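Local atomic coordinates of putative oxidoreductase (PDB entry 3FHL), a protein that probably acts as a nucleotide-dependent oxidoreductase of the Gfo/Idh/MocA family, pairing a Rossmann-fold NAD-binding domain with a C-terminal alpha/beta domain. Residues Tyr122-Asp128 with Gly305-Phe310; Ser151-Arg155 with Leu179-Leu183; Ile25-Phe31 with Tyr311-Tyr315; Glu239-Arg243 with Val254-Val258. The contacts are given in a common frame with arbitrary orientation. Numbering follows the deposited sequence.

Contact 1 of 4, residues Tyr122-Asp128 with Gly305-Phe310; sequences YQNRRWD and GNYGGF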
loop_
_atom_site.group_PDB
_atom_site.type_symbol
_atom_site.label_atom_id
_atom_site.label_comp_id
_atom_site.label_asym_id
_atom_site.label_seq_id
_atom_site.Cartn_x
_atom_site.Cartn_y
_atom_site.Cartn_z
ATOM N N TYR C 122 -26.891 9.782 0.578
ATOM C CA TYR C 122 -25.950 10.671 -0.110
ATOM C C TYR C 122 -24.508 10.158 -0.026
ATOM O O TYR C 122 -23.886 10.195 1.036
ATOM C CB TYR C 122 -26.028 12.075 0.485
ATOM C CG TYR C 122 -25.261 13.121 -0.293
ATOM C CD1 TYR C 122 -25.597 13.423 -1.614
ATOM C CD2 TYR C 122 -24.222 13.827 0.300
ATOM C CE1 TYR C 122 -24.912 14.393 -2.332
ATOM C CE2 TYR C 122 -23.532 14.792 -0.402
ATOM C CZ TYR C 122 -23.885 15.076 -1.714
ATOM O OH TYR C 122 -23.191 16.027 -2.412
ATOM N N GLN C 123 -23.990 9.682 -1.151
ATOM C CA GLN C 123 -22.590 9.262 -1.254
ATOM C C GLN C 123 -21.983 9.953 -2.465
ATOM O O GLN C 123 -21.968 9.410 -3.570
ATOM C CB GLN C 123 -22.482 7.729 -1.359
ATOM C CG GLN C 123 -23.167 6.975 -0.205
ATOM C CD GLN C 123 -22.653 5.566 -0.018
ATOM O OE1 GLN C 123 -21.517 5.364 0.401
ATOM N NE2 GLN C 123 -23.497 4.578 -0.303
ATOM N N ASN C 124 -21.473 11.165 -2.255
ATOM C CA ASN C 124 -21.089 12.024 -3.366
ATOM C C ASN C 124 -19.767 11.730 -4.063
ATOM O O ASN C 124 -19.542 12.208 -5.180
ATOM C CB ASN C 124 -21.109 13.492 -2.947
ATOM C CG ASN C 124 -20.185 13.799 -1.785
ATOM O OD1 ASN C 124 -19.598 12.924 -1.162
ATOM N ND2 ASN C 124 -20.074 15.067 -1.477
ATOM N N ARG C 125 -18.899 10.949 -3.421
ATOM C CA ARG C 125 -17.579 10.698 -3.993
ATOM C C ARG C 125 -17.604 9.728 -5.163
ATOM O O ARG C 125 -16.586 9.509 -5.824
ATOM C CB ARG C 125 -16.556 10.326 -2.916
ATOM C CG ARG C 125 -16.195 11.539 -2.031
ATOM C CD ARG C 125 -14.913 11.311 -1.262
ATOM N NE ARG C 125 -14.594 12.420 -0.361
ATOM C CZ ARG C 125 -13.924 13.518 -0.711
ATOM N NH1 ARG C 125 -13.498 13.692 -1.964
ATOM N NH2 ARG C 125 -13.690 14.453 0.202
ATOM N N ARG C 126 -18.793 9.207 -5.463
ATOM C CA ARG C 126 -19.029 8.526 -6.728
ATOM C C ARG C 126 -18.939 9.507 -7.904
ATOM O O ARG C 126 -18.757 9.100 -9.047
ATOM C CB ARG C 126 -20.400 7.863 -6.719
ATOM C CG ARG C 126 -20.557 6.815 -5.647
ATOM C CD ARG C 126 -21.746 5.955 -5.935
ATOM N NE ARG C 126 -22.148 5.117 -4.810
ATOM C CZ ARG C 126 -23.229 4.347 -4.832
ATOM N NH1 ARG C 126 -23.545 3.595 -3.790
ATOM N NH2 ARG C 126 -23.994 4.327 -5.913
ATOM N N TRP C 127 -19.037 10.801 -7.606
ATOM C CA TRP C 127 -18.916 11.829 -8.648
ATOM C C TRP C 127 -17.676 12.708 -8.473
ATOM O O TRP C 127 -17.621 13.815 -8.996
ATOM C CB TRP C 127 -20.192 12.684 -8.711
ATOM C CG TRP C 127 -21.407 11.918 -9.196
ATOM C CD1 TRP C 127 -21.785 11.707 -10.499
ATOM C CD2 TRP C 127 -22.370 11.247 -8.387
ATOM N NE1 TRP C 127 -22.932 10.941 -10.544
ATOM C CE2 TRP C 127 -23.314 10.649 -9.263
ATOM C CE3 TRP C 127 -22.530 11.080 -7.005
ATOM C CZ2 TRP C 127 -24.400 9.910 -8.798
ATOM C CZ3 TRP C 127 -23.620 10.348 -6.547
ATOM C CH2 TRP C 127 -24.535 9.767 -7.443
ATOM N N ASP C 128 -16.679 12.217 -7.733
ATOM C CA ASP C 128 -15.359 12.863 -7.728
ATOM C C ASP C 128 -14.773 12.724 -9.123
ATOM O O ASP C 128 -15.005 11.710 -9.778
ATOM C CB ASP C 128 -14.430 12.189 -6.709
ATOM C CG ASP C 128 -14.557 12.776 -5.304
ATOM O OD1 ASP C 128 -15.380 13.691 -5.089
ATOM O OD2 ASP C 128 -13.819 12.324 -4.399
ATOM N N GLY C 305 -15.388 16.480 -12.324
ATOM C CA GLY C 305 -16.128 16.144 -11.113
ATOM C C GLY C 305 -17.543 16.679 -11.215
ATOM O O GLY C 305 -17.759 17.750 -11.779
ATOM N N ASN C 306 -18.509 15.946 -10.662
ATOM C CA ASN C 306 -19.916 16.260 -10.929
ATOM C C ASN C 306 -20.836 15.936 -9.761
ATOM O O ASN C 306 -21.673 15.056 -9.873
ATOM C CB ASN C 306 -20.360 15.519 -12.211
ATOM C CG ASN C 306 -21.741 15.930 -12.699
ATOM O OD1 ASN C 306 -22.233 17.018 -12.384
ATOM N ND2 ASN C 306 -22.386 15.038 -13.457
ATOM N N TYR C 307 -20.692 16.639 -8.639
ATOM C CA TYR C 307 -21.581 16.415 -7.485
ATOM C C TYR C 307 -23.073 16.693 -7.789
ATOM O O TYR C 307 -23.974 16.185 -7.094
ATOM C CB TYR C 307 -21.139 17.246 -6.266
ATOM C CG TYR C 307 -19.863 16.779 -5.557
ATOM C CD1 TYR C 307 -19.204 17.616 -4.649
ATOM C CD2 TYR C 307 -19.312 15.512 -5.796
ATOM C CE1 TYR C 307 -18.027 17.194 -3.984
ATOM C CE2 TYR C 307 -18.151 15.087 -5.139
ATOM C CZ TYR C 307 -17.509 15.936 -4.242
ATOM O OH TYR C 307 -16.356 15.511 -3.599
ATOM N N GLY C 308 -23.330 17.507 -8.812
ATOM C CA GLY C 308 -24.698 17.720 -9.301
ATOM C C GLY C 308 -25.331 16.457 -9.849
ATOM O O GLY C 308 -26.559 16.343 -9.888
ATOM N N GLY C 309 -24.483 15.495 -10.226
ATOM C CA GLY C 309 -24.919 14.210 -10.781
ATOM C C GLY C 309 -25.765 13.393 -9.833
ATOM O O GLY C 309 -26.556 12.543 -10.275
ATOM N N PHE C 310 -25.600 13.630 -8.531
ATOM C CA PHE C 310 -26.400 12.947 -7.521
ATOM C C PHE C 310 -27.888 13.298 -7.695
ATOM O O PHE C 310 -28.747 12.410 -7.705
ATOM C CB PHE C 310 -25.943 13.309 -6.105
ATOM C CG PHE C 310 -26.826 12.744 -5.033
ATOM C CD1 PHE C 310 -26.710 11.407 -4.657
ATOM C CD2 PHE C 310 -27.800 13.534 -4.418
ATOM C CE1 PHE C 310 -27.522 10.871 -3.669
ATOM C CE2 PHE C 310 -28.626 12.996 -3.425
ATOM C CZ PHE C 310 -28.486 11.667 -3.055
HETATM O O HOH W 1 -24.531 17.057 -4.388
#
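After strand 119-122 a 3-10 turn at Arg125-Arg126, closed by Trp127 N to Asn124 O at 2.8 Å, faces the type I beta turn Asn306-Gly309 that leads into helix 309-320. One nearly straight hydrogen bond joins them: Asn306 N donates to Trp127 O at 2.8 Å. The CA atoms of Trp127 and Asn306 lie 5.1 Å apart, those of Asp128 and Gly305 4.8 Å. Trp127 then lays its indole against Gly309 and Phe310. Gly309 CA sits over the five-membered ring, 4.1 Å from its centroid, and Phe310 CB over the six-membered ring at 4.2 Å; a CB on Gly309 would collide with Trp127 CD1. Tyr122 completes the aromatic cluster by turning its edge to the face of Phe310, with CD1 3.6 Å from Phe310 CE2 and the planes at 89°, a T-shaped pair. A water bridges Tyr122 OH (2.6 Å) and Tyr307 O (2.9 Å). Tyr307, with Asn124 CB over its ring face (CH-pi, 4.2 Å to the centroid) and touching Phe20 and Phe24 of helix 15-27, donates its OH to Asp128 OD1 at 2.5 Å, while Asp128 OD2 takes a salt bridge from Arg125 NH1 at 2.8 Å. The carboxylate has one oxygen for the tyrosine hydroxyl and one for the arginine, so that its charge is paired within the contact.

Contact 2 of 4, residues Ser151-Arg155 with Leu179-Leu183; sequences STFAR and LGSHL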
loop_
_atom_site.group_PDB
_atom_site.type_symbol
_atom_site.label_atom_id
_atom_site.label_comp_id
_atom_site.label_asym_id
_atom_site.label_seq_id
_atom_site.Cartn_x
_atom_site.Cartn_y
_atom_site.Cartn_z
ATOM N N SER C 151 -6.652 2.226 -3.919
ATOM C CA SER C 151 -7.324 3.496 -3.704
ATOM C C SER C 151 -6.950 3.984 -2.306
ATOM O O SER C 151 -7.160 3.284 -1.322
ATOM C CB SER C 151 -8.851 3.303 -3.879
ATOM O OG SER C 151 -9.602 4.410 -3.406
ATOM N N THR C 152 -6.387 5.186 -2.222
ATOM C CA THR C 152 -5.831 5.692 -0.979
ATOM C C THR C 152 -6.155 7.157 -0.744
ATOM O O THR C 152 -6.024 7.956 -1.665
ATOM C CB THR C 152 -4.267 5.590 -0.998
ATOM O OG1 THR C 152 -3.878 4.240 -1.244
ATOM C CG2 THR C 152 -3.614 6.107 0.318
ATOM N N PHE C 153 -6.567 7.505 0.478
ATOM C CA PHE C 153 -6.573 8.906 0.911
ATOM C C PHE C 153 -5.369 9.237 1.794
ATOM O O PHE C 153 -5.334 8.920 2.989
ATOM C CB PHE C 153 -7.858 9.271 1.663
ATOM C CG PHE C 153 -9.013 9.652 0.780
ATOM C CD1 PHE C 153 -8.856 10.586 -0.247
ATOM C CD2 PHE C 153 -10.277 9.103 1.001
ATOM C CE1 PHE C 153 -9.935 10.946 -1.051
ATOM C CE2 PHE C 153 -11.364 9.459 0.196
ATOM C CZ PHE C 153 -11.191 10.377 -0.827
ATOM N N ALA C 154 -4.390 9.904 1.193
ATOM C CA ALA C 154 -3.173 10.294 1.869
ATOM C C ALA C 154 -3.339 11.668 2.501
ATOM O O ALA C 154 -3.697 12.642 1.829
ATOM C CB ALA C 154 -2.042 10.301 0.879
ATOM N N ARG C 155 -3.095 11.749 3.799
ATOM C CA ARG C 155 -3.166 13.032 4.489
ATOM C C ARG C 155 -1.948 13.189 5.388
ATOM O O ARG C 155 -1.254 12.223 5.671
ATOM C CB ARG C 155 -4.456 13.123 5.319
ATOM C CG ARG C 155 -5.741 13.110 4.486
ATOM C CD ARG C 155 -6.934 13.642 5.270
ATOM N NE ARG C 155 -8.096 13.874 4.410
ATOM C CZ ARG C 155 -9.330 14.121 4.846
ATOM N NH1 ARG C 155 -9.592 14.163 6.150
ATOM N NH2 ARG C 155 -10.309 14.315 3.969
ATOM N N LEU C 179 -13.310 8.080 6.198
ATOM C CA LEU C 179 -12.812 8.047 4.824
ATOM C C LEU C 179 -12.968 6.689 4.185
ATOM O O LEU C 179 -13.142 6.587 2.976
ATOM C CB LEU C 179 -11.343 8.485 4.744
ATOM C CG LEU C 179 -11.069 9.957 5.079
ATOM C CD1 LEU C 179 -9.608 10.253 4.848
ATOM C CD2 LEU C 179 -11.941 10.873 4.239
ATOM N N GLY C 180 -12.884 5.645 4.998
ATOM C CA GLY C 180 -13.035 4.289 4.496
ATOM C C GLY C 180 -14.389 4.024 3.875
ATOM O O GLY C 180 -14.464 3.305 2.877
ATOM N N SER C 181 -15.451 4.597 4.454
ATOM C CA SER C 181 -16.796 4.498 3.871
ATOM C C SER C 181 -16.790 4.907 2.398
ATOM O O SER C 181 -17.282 4.163 1.559
ATOM C CB SER C 181 -17.829 5.322 4.653
ATOM O OG SER C 181 -17.442 6.689 4.722
ATOM N N HIS C 182 -16.178 6.049 2.079
ATOM C CA HIS C 182 -16.108 6.511 0.686
ATOM C C HIS C 182 -15.364 5.543 -0.235
ATOM O O HIS C 182 -15.800 5.297 -1.357
ATOM C CB HIS C 182 -15.447 7.895 0.582
ATOM C CG HIS C 182 -16.160 8.975 1.330
ATOM N ND1 HIS C 182 -17.361 9.502 0.911
ATOM C CD2 HIS C 182 -15.816 9.661 2.445
ATOM C CE1 HIS C 182 -17.738 10.448 1.751
ATOM N NE2 HIS C 182 -16.816 10.566 2.689
ATOM N N LEU C 183 -14.245 4.997 0.238
ATOM C CA LEU C 183 -13.397 4.132 -0.591
ATOM C C LEU C 183 -14.026 2.775 -0.810
ATOM O O LEU C 183 -13.915 2.209 -1.895
ATOM C CB LEU C 183 -12.001 3.947 0.045
ATOM C CG LEU C 183 -11.195 5.233 0.313
ATOM C CD1 LEU C 183 -9.782 4.899 0.723
ATOM C CD2 LEU C 183 -11.164 6.158 -0.924
HETATM O O HOH W 2 -12.134 3.305 -3.800
#
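Side chains alternate along strand 146-154 and into Arg155 just beyond it, and here that alternation decides what the helix meets: Ser151, Phe153 and Arg155 direct their CA-CB bonds toward residues 179-183, whereas Thr152 and Ala154 turn away. Phe153, in the m rotamer, enters between two leucines four residues apart. Its CB lies 3.8 Å from Leu179 CD1, and its CE2 reaches Leu183 CD2 at 3.5 Å. Both leucines adopt the mt conformation, chi1 near -60° and chi2 near 180°, which brings Leu179 CD1 and Leu183 CD2 against Phe153. This is helix-on-sheet packing within the C-terminal alpha/beta domain, in which helix 180-191 covers a face of the large mixed sheet to which strand 146-154 belongs. Arg243, in the loop just before the neighbouring strand 244-248, adds a cation-pi contact to Phe153. Ser151, with chi1 in t, places OG 3.4 Å from Leu183 CD2; the hydroxyl donates to a water at 2.8 Å that donates to Leu183 O at 2.8 Å, and it also hydrogen-bonds Arg243 NH2. At the other end the Arg155 side chain runs out almost fully extended beyond chi1, so that Leu179 CD2 rests over the face of its guanidinium, 3.8 Å from NH2.

Contact 3 of 4, residues Ile25-Phe31 with Tyr311-Tyr315; sequences ISTNPHF and YQNIY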
loop_
_atom_site.group_PDB
_atom_site.type_symbol
_atom_site.label_atom_id
_atom_site.label_comp_id
_atom_site.label_asym_id
_atom_site.label_seq_id
_atom_site.Cartn_x
_atom_site.Cartn_y
_atom_site.Cartn_z
ATOM N N ILE C 25 -29.475 21.602 -5.725
ATOM C CA ILE C 25 -30.940 21.646 -5.781
ATOM C C ILE C 25 -31.380 22.952 -6.469
ATOM O O ILE C 25 -32.276 22.936 -7.310
ATOM C CB ILE C 25 -31.595 21.496 -4.374
ATOM C CG1 ILE C 25 -31.183 20.172 -3.717
ATOM C CG2 ILE C 25 -33.136 21.572 -4.477
ATOM C CD1 ILE C 25 -31.272 20.180 -2.225
ATOM N N SER C 26 -30.700 24.053 -6.137
ATOM C CA SER C 26 -30.946 25.372 -6.721
ATOM C C SER C 26 -30.637 25.464 -8.220
ATOM O O SER C 26 -31.488 25.905 -8.998
ATOM C CB SER C 26 -30.146 26.435 -5.973
ATOM O OG SER C 26 -30.552 27.738 -6.337
ATOM N N THR C 27 -29.446 25.034 -8.635
ATOM C CA THR C 27 -29.038 25.210 -10.036
ATOM C C THR C 27 -29.650 24.185 -10.987
ATOM O O THR C 27 -29.782 24.451 -12.182
ATOM C CB THR C 27 -27.501 25.240 -10.215
ATOM O OG1 THR C 27 -26.911 24.080 -9.616
ATOM C CG2 THR C 27 -26.913 26.501 -9.585
ATOM N N ASN C 28 -30.015 23.017 -10.466
ATOM C CA ASN C 28 -30.669 22.012 -11.299
ATOM C C ASN C 28 -32.084 22.506 -11.607
ATOM O O ASN C 28 -32.855 22.797 -10.683
ATOM C CB ASN C 28 -30.688 20.646 -10.612
ATOM C CG ASN C 28 -31.088 19.515 -11.552
ATOM O OD1 ASN C 28 -32.131 19.562 -12.180
ATOM N ND2 ASN C 28 -30.260 18.483 -11.632
ATOM N N PRO C 29 -32.415 22.628 -12.906
ATOM C CA PRO C 29 -33.726 23.133 -13.344
ATOM C C PRO C 29 -34.889 22.179 -13.060
ATOM O O PRO C 29 -36.047 22.587 -13.141
ATOM C CB PRO C 29 -33.545 23.305 -14.855
ATOM C CG PRO C 29 -32.501 22.318 -15.221
ATOM C CD PRO C 29 -31.546 22.310 -14.057
ATOM N N HIS C 30 -34.587 20.932 -12.716
ATOM C CA HIS C 30 -35.637 19.947 -12.454
ATOM C C HIS C 30 -36.042 19.903 -10.988
ATOM O O HIS C 30 -36.898 19.106 -10.597
ATOM C CB HIS C 30 -35.208 18.558 -12.912
ATOM C CG HIS C 30 -34.785 18.493 -14.347
ATOM N ND1 HIS C 30 -35.681 18.560 -15.393
ATOM C CD2 HIS C 30 -33.560 18.348 -14.909
ATOM C CE1 HIS C 30 -35.025 18.474 -16.539
ATOM N NE2 HIS C 30 -33.737 18.341 -16.273
ATOM N N PHE C 31 -35.416 20.751 -10.174
ATOM C CA PHE C 31 -35.735 20.829 -8.755
ATOM C C PHE C 31 -36.087 22.254 -8.413
ATOM O O PHE C 31 -35.554 23.186 -9.009
ATOM C CB PHE C 31 -34.521 20.414 -7.881
ATOM C CG PHE C 31 -34.169 18.946 -7.977
ATOM C CD1 PHE C 31 -34.610 18.052 -7.015
ATOM C CD2 PHE C 31 -33.406 18.468 -9.039
ATOM C CE1 PHE C 31 -34.306 16.689 -7.112
ATOM C CE2 PHE C 31 -33.111 17.113 -9.154
ATOM C CZ PHE C 31 -33.545 16.230 -8.184
ATOM N N TYR C 311 -28.149 14.594 -7.831
ATOM C CA TYR C 311 -29.494 15.141 -8.017
ATOM C C TYR C 311 -30.039 14.872 -9.406
ATOM O O TYR C 311 -31.209 14.523 -9.550
ATOM C CB TYR C 311 -29.519 16.626 -7.628
ATOM C CG TYR C 311 -29.490 16.765 -6.125
ATOM C CD1 TYR C 311 -30.606 16.404 -5.368
ATOM C CD2 TYR C 311 -28.340 17.200 -5.451
ATOM C CE1 TYR C 311 -30.601 16.489 -3.987
ATOM C CE2 TYR C 311 -28.318 17.279 -4.059
ATOM C CZ TYR C 311 -29.464 16.930 -3.339
ATOM O OH TYR C 311 -29.488 16.993 -1.970
ATOM N N GLN C 312 -29.179 14.945 -10.423
ATOM C CA GLN C 312 -29.601 14.602 -11.766
ATOM C C GLN C 312 -30.079 13.150 -11.808
ATOM O O GLN C 312 -31.104 12.848 -12.428
ATOM C CB GLN C 312 -28.494 14.858 -12.797
ATOM C CG GLN C 312 -28.901 14.592 -14.268
ATOM C CD GLN C 312 -29.985 15.548 -14.800
ATOM O OE1 GLN C 312 -30.295 16.574 -14.187
ATOM N NE2 GLN C 312 -30.564 15.201 -15.952
ATOM N N ASN C 313 -29.365 12.263 -11.114
ATOM C CA ASN C 313 -29.798 10.877 -11.020
ATOM C C ASN C 313 -31.142 10.703 -10.313
ATOM O O ASN C 313 -31.960 9.884 -10.733
ATOM C CB ASN C 313 -28.737 9.997 -10.357
ATOM C CG ASN C 313 -29.214 8.564 -10.170
ATOM O OD1 ASN C 313 -29.362 8.096 -9.047
ATOM N ND2 ASN C 313 -29.498 7.881 -11.279
ATOM N N ILE C 314 -31.354 11.464 -9.239
ATOM C CA ILE C 314 -32.615 11.417 -8.506
ATOM C C ILE C 314 -33.774 11.825 -9.415
ATOM O O ILE C 314 -34.826 11.156 -9.437
ATOM C CB ILE C 314 -32.556 12.280 -7.235
ATOM C CG1 ILE C 314 -31.705 11.574 -6.191
ATOM C CG2 ILE C 314 -33.969 12.578 -6.667
ATOM C CD1 ILE C 314 -31.631 12.310 -4.924
ATOM N N TYR C 315 -33.555 12.877 -10.196
ATOM C CA TYR C 315 -34.546 13.340 -11.154
ATOM C C TYR C 315 -34.873 12.260 -12.182
ATOM O O TYR C 315 -36.044 11.962 -12.414
ATOM C CB TYR C 315 -34.107 14.638 -11.841
ATOM C CG TYR C 315 -34.843 14.887 -13.147
ATOM C CD1 TYR C 315 -36.175 15.328 -13.155
ATOM C CD2 TYR C 315 -34.218 14.649 -14.372
ATOM C CE1 TYR C 315 -36.852 15.550 -14.356
ATOM C CE2 TYR C 315 -34.893 14.847 -15.572
ATOM C CZ TYR C 315 -36.203 15.294 -15.556
ATOM O OH TYR C 315 -36.851 15.491 -16.752
#
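The first crossover of a Rossmann fold supplies one side of this interface: helix 15-27 ends, turns and delivers the chain into strand 31-37, and helix 309-320, which falls in the C-terminal family region, packs against that turn. Hydrophobic and aromatic groups dominate. Ile25 CG1 sits over the Tyr311 ring, 3.9 Å from its centroid, while the Tyr311 OH is hydrogen-bonded to His21 of the same helix as Ile25. The edge of Tyr311 in turn points at the face of Phe31, a T-shaped pair with centroids 5.6 Å apart and planes at 81°. Phe31 also touches Ile314 (CZ to CG2, 4.0 Å) and Tyr315 (CE2 to CB, 3.8 Å), as well as Ile6, Thr8 and Leu68 of the neighbouring strands of the parallel sheet. Farther out, His30 and Tyr315 stack face to face, their centroids 3.7 Å apart and planes only 13° from parallel. Asn28 works with both ends of its amide. Its OD1 accepts His30 N at 2.9 Å, an Asx turn within the type I turn Asn28-Phe31, while on the other side Asn28 ND2 donates to Gln312 OE1 at 3.2 Å.

Contact 4 of 4, residues Glu239-Arg243 with Val254-Val258; sequences EAEPR and VKYGV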
loop_
_atom_site.group_PDB
_atom_site.type_symbol
_atom_site.label_atom_id
_atom_site.label_comp_id
_atom_site.label_asym_id
_atom_site.label_seq_id
_atom_site.Cartn_x
_atom_site.Cartn_y
_atom_site.Cartn_z
ATOM N N GLU C 239 4.545 12.762 2.191
ATOM C CA GLU C 239 4.552 12.644 0.756
ATOM C C GLU C 239 3.458 11.638 0.407
ATOM O O GLU C 239 3.495 10.483 0.831
ATOM C CB GLU C 239 5.914 12.202 0.238
ATOM C CG GLU C 239 5.982 12.040 -1.280
ATOM C CD GLU C 239 5.870 13.357 -2.042
ATOM O OE1 GLU C 239 6.052 14.448 -1.443
ATOM O OE2 GLU C 239 5.614 13.280 -3.260
ATOM N N ALA C 240 2.475 12.116 -0.343
ATOM C CA ALA C 240 1.255 11.392 -0.571
ATOM C C ALA C 240 1.481 10.197 -1.475
ATOM O O ALA C 240 2.178 10.286 -2.480
ATOM C CB ALA C 240 0.205 12.327 -1.181
ATOM N N GLU C 241 0.886 9.071 -1.099
ATOM C CA GLU C 241 0.751 7.945 -2.019
ATOM C C GLU C 241 -0.338 8.282 -3.055
ATOM O O GLU C 241 -1.126 9.196 -2.826
ATOM C CB GLU C 241 0.413 6.674 -1.223
ATOM C CG GLU C 241 1.653 6.105 -0.572
ATOM C CD GLU C 241 1.391 5.073 0.511
ATOM O OE1 GLU C 241 0.410 4.299 0.427
ATOM O OE2 GLU C 241 2.211 5.026 1.449
ATOM N N PRO C 242 -0.375 7.574 -4.208
ATOM C CA PRO C 242 -1.392 7.908 -5.205
ATOM C C PRO C 242 -2.808 7.768 -4.660
ATOM O O PRO C 242 -3.062 6.902 -3.818
ATOM C CB PRO C 242 -1.175 6.858 -6.293
ATOM C CG PRO C 242 0.273 6.452 -6.133
ATOM C CD PRO C 242 0.519 6.492 -4.673
ATOM N N ARG C 243 -3.706 8.627 -5.134
ATOM C CA ARG C 243 -5.129 8.503 -4.871
ATOM C C ARG C 243 -5.638 7.207 -5.505
ATOM O O ARG C 243 -6.367 6.450 -4.875
ATOM C CB ARG C 243 -5.882 9.728 -5.429
ATOM C CG ARG C 243 -7.419 9.627 -5.372
ATOM C CD ARG C 243 -7.996 9.819 -3.971
ATOM N NE ARG C 243 -9.403 9.417 -3.921
ATOM C CZ ARG C 243 -9.822 8.164 -3.754
ATOM N NH1 ARG C 243 -11.121 7.895 -3.723
ATOM N NH2 ARG C 243 -8.945 7.180 -3.619
ATOM N N VAL C 254 -2.147 6.017 -12.813
ATOM C CA VAL C 254 -1.768 6.516 -11.492
ATOM C C VAL C 254 -2.174 7.984 -11.337
ATOM O O VAL C 254 -1.759 8.841 -12.119
ATOM C CB VAL C 254 -0.220 6.397 -11.249
ATOM C CG1 VAL C 254 0.106 6.753 -9.836
ATOM C CG2 VAL C 254 0.298 4.982 -11.543
ATOM N N LYS C 255 -2.945 8.272 -10.294
ATOM C CA LYS C 255 -3.496 9.598 -10.058
ATOM C C LYS C 255 -3.162 10.078 -8.642
ATOM O O LYS C 255 -3.228 9.307 -7.696
ATOM C CB LYS C 255 -5.029 9.525 -10.242
ATOM C CG LYS C 255 -5.811 10.802 -9.935
ATOM C CD LYS C 255 -5.973 11.655 -11.179
ATOM C CE LYS C 255 -7.048 12.737 -11.029
ATOM N NZ LYS C 255 -6.690 13.778 -10.027
ATOM N N TYR C 256 -2.801 11.352 -8.506
ATOM C CA TYR C 256 -2.591 11.975 -7.195
ATOM C C TYR C 256 -3.596 13.079 -6.932
ATOM O O TYR C 256 -4.191 13.625 -7.865
ATOM C CB TYR C 256 -1.180 12.582 -7.109
ATOM C CG TYR C 256 -0.074 11.545 -7.118
ATOM C CD1 TYR C 256 0.500 11.104 -5.920
ATOM C CD2 TYR C 256 0.381 10.987 -8.315
ATOM C CE1 TYR C 256 1.517 10.135 -5.917
ATOM C CE2 TYR C 256 1.392 10.012 -8.321
ATOM C CZ TYR C 256 1.948 9.598 -7.114
ATOM O OH TYR C 256 2.943 8.653 -7.115
ATOM N N GLY C 257 -3.766 13.411 -5.658
ATOM C CA GLY C 257 -4.514 14.600 -5.262
ATOM C C GLY C 257 -5.942 14.260 -4.906
ATOM O O GLY C 257 -6.327 13.085 -4.910
ATOM N N VAL C 258 -6.734 15.290 -4.600
ATOM C CA VAL C 258 -8.153 15.102 -4.299
ATOM C C VAL C 258 -9.038 15.991 -5.168
ATOM O O VAL C 258 -8.574 16.953 -5.779
ATOM C CB VAL C 258 -8.495 15.357 -2.803
ATOM C CG1 VAL C 258 -7.982 14.210 -1.928
ATOM C CG2 VAL C 258 -7.965 16.710 -2.339
HETATM O O HOH W 3 -2.441 11.549 -3.572
#
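Val254, near the end of strand 252-255, meets the loop through a methyl group, CG1 lying 3.7 Å from Pro242 CG. Lys255 contributes its backbone: its O is 3.4 Å from Pro242 CA and accepts a weak hydrogen bond from Arg243 N at 2.7 Å, bent to 123°. Its side chain leads away, to a salt bridge with Glu279. At Tyr256 the CA-CB bond points away, yet the ring folds back over the loop. Pro242 CA lies over its face, 4.0 Å from the centroid, in a CH-pi contact, and Ala240 O approaches its edge at CE1, 3.5 Å away. Tyr256 also packs against Tyr256 of the second subunit. At Gly257 phi is 97°, where a CB would be jammed against the preceding carbonyl O. Its N donates to a water at 3.1 Å that donates to Glu241 O at 2.8 Å, and its O lies 3.4 Å from Arg243 CB. Glu241 hydrogen-bonds His247, and Glu239 hydrogen-bonds Ser252 and His288, all three of the second subunit. The arrangement brings together the entry to strand 244-248 and the exit of its antiparallel neighbour 252-255, a beta hairpin of the C-terminal domain's mixed sheet, at the interface with the second subunit.

Overall arrangement
From the N terminus, the chain first passes Ile25-Phe31 in the Rossmann domain, whose partner, Tyr311-Tyr315, comes 280 residues later; contact 3 therefore closes the widest loop. Within it, contact 1 opens at Tyr122-Asp128, as the last strand of the parallel sheet gives way to the C-terminal domain, and closes at Gly305-Phe310, immediately before contact 3 does. Contacts 2 and 4 both fall inside that span, one after the other, and no loops cross. Contact 2 packs a helix on the mixed sheet, contact 4 joins hairpin ends in it, and Arg243 links them through Ser151 and Thr152. Arg125 carries contact 1 onto His182 and Phe153, while helix 309-320 joins it to contact 3.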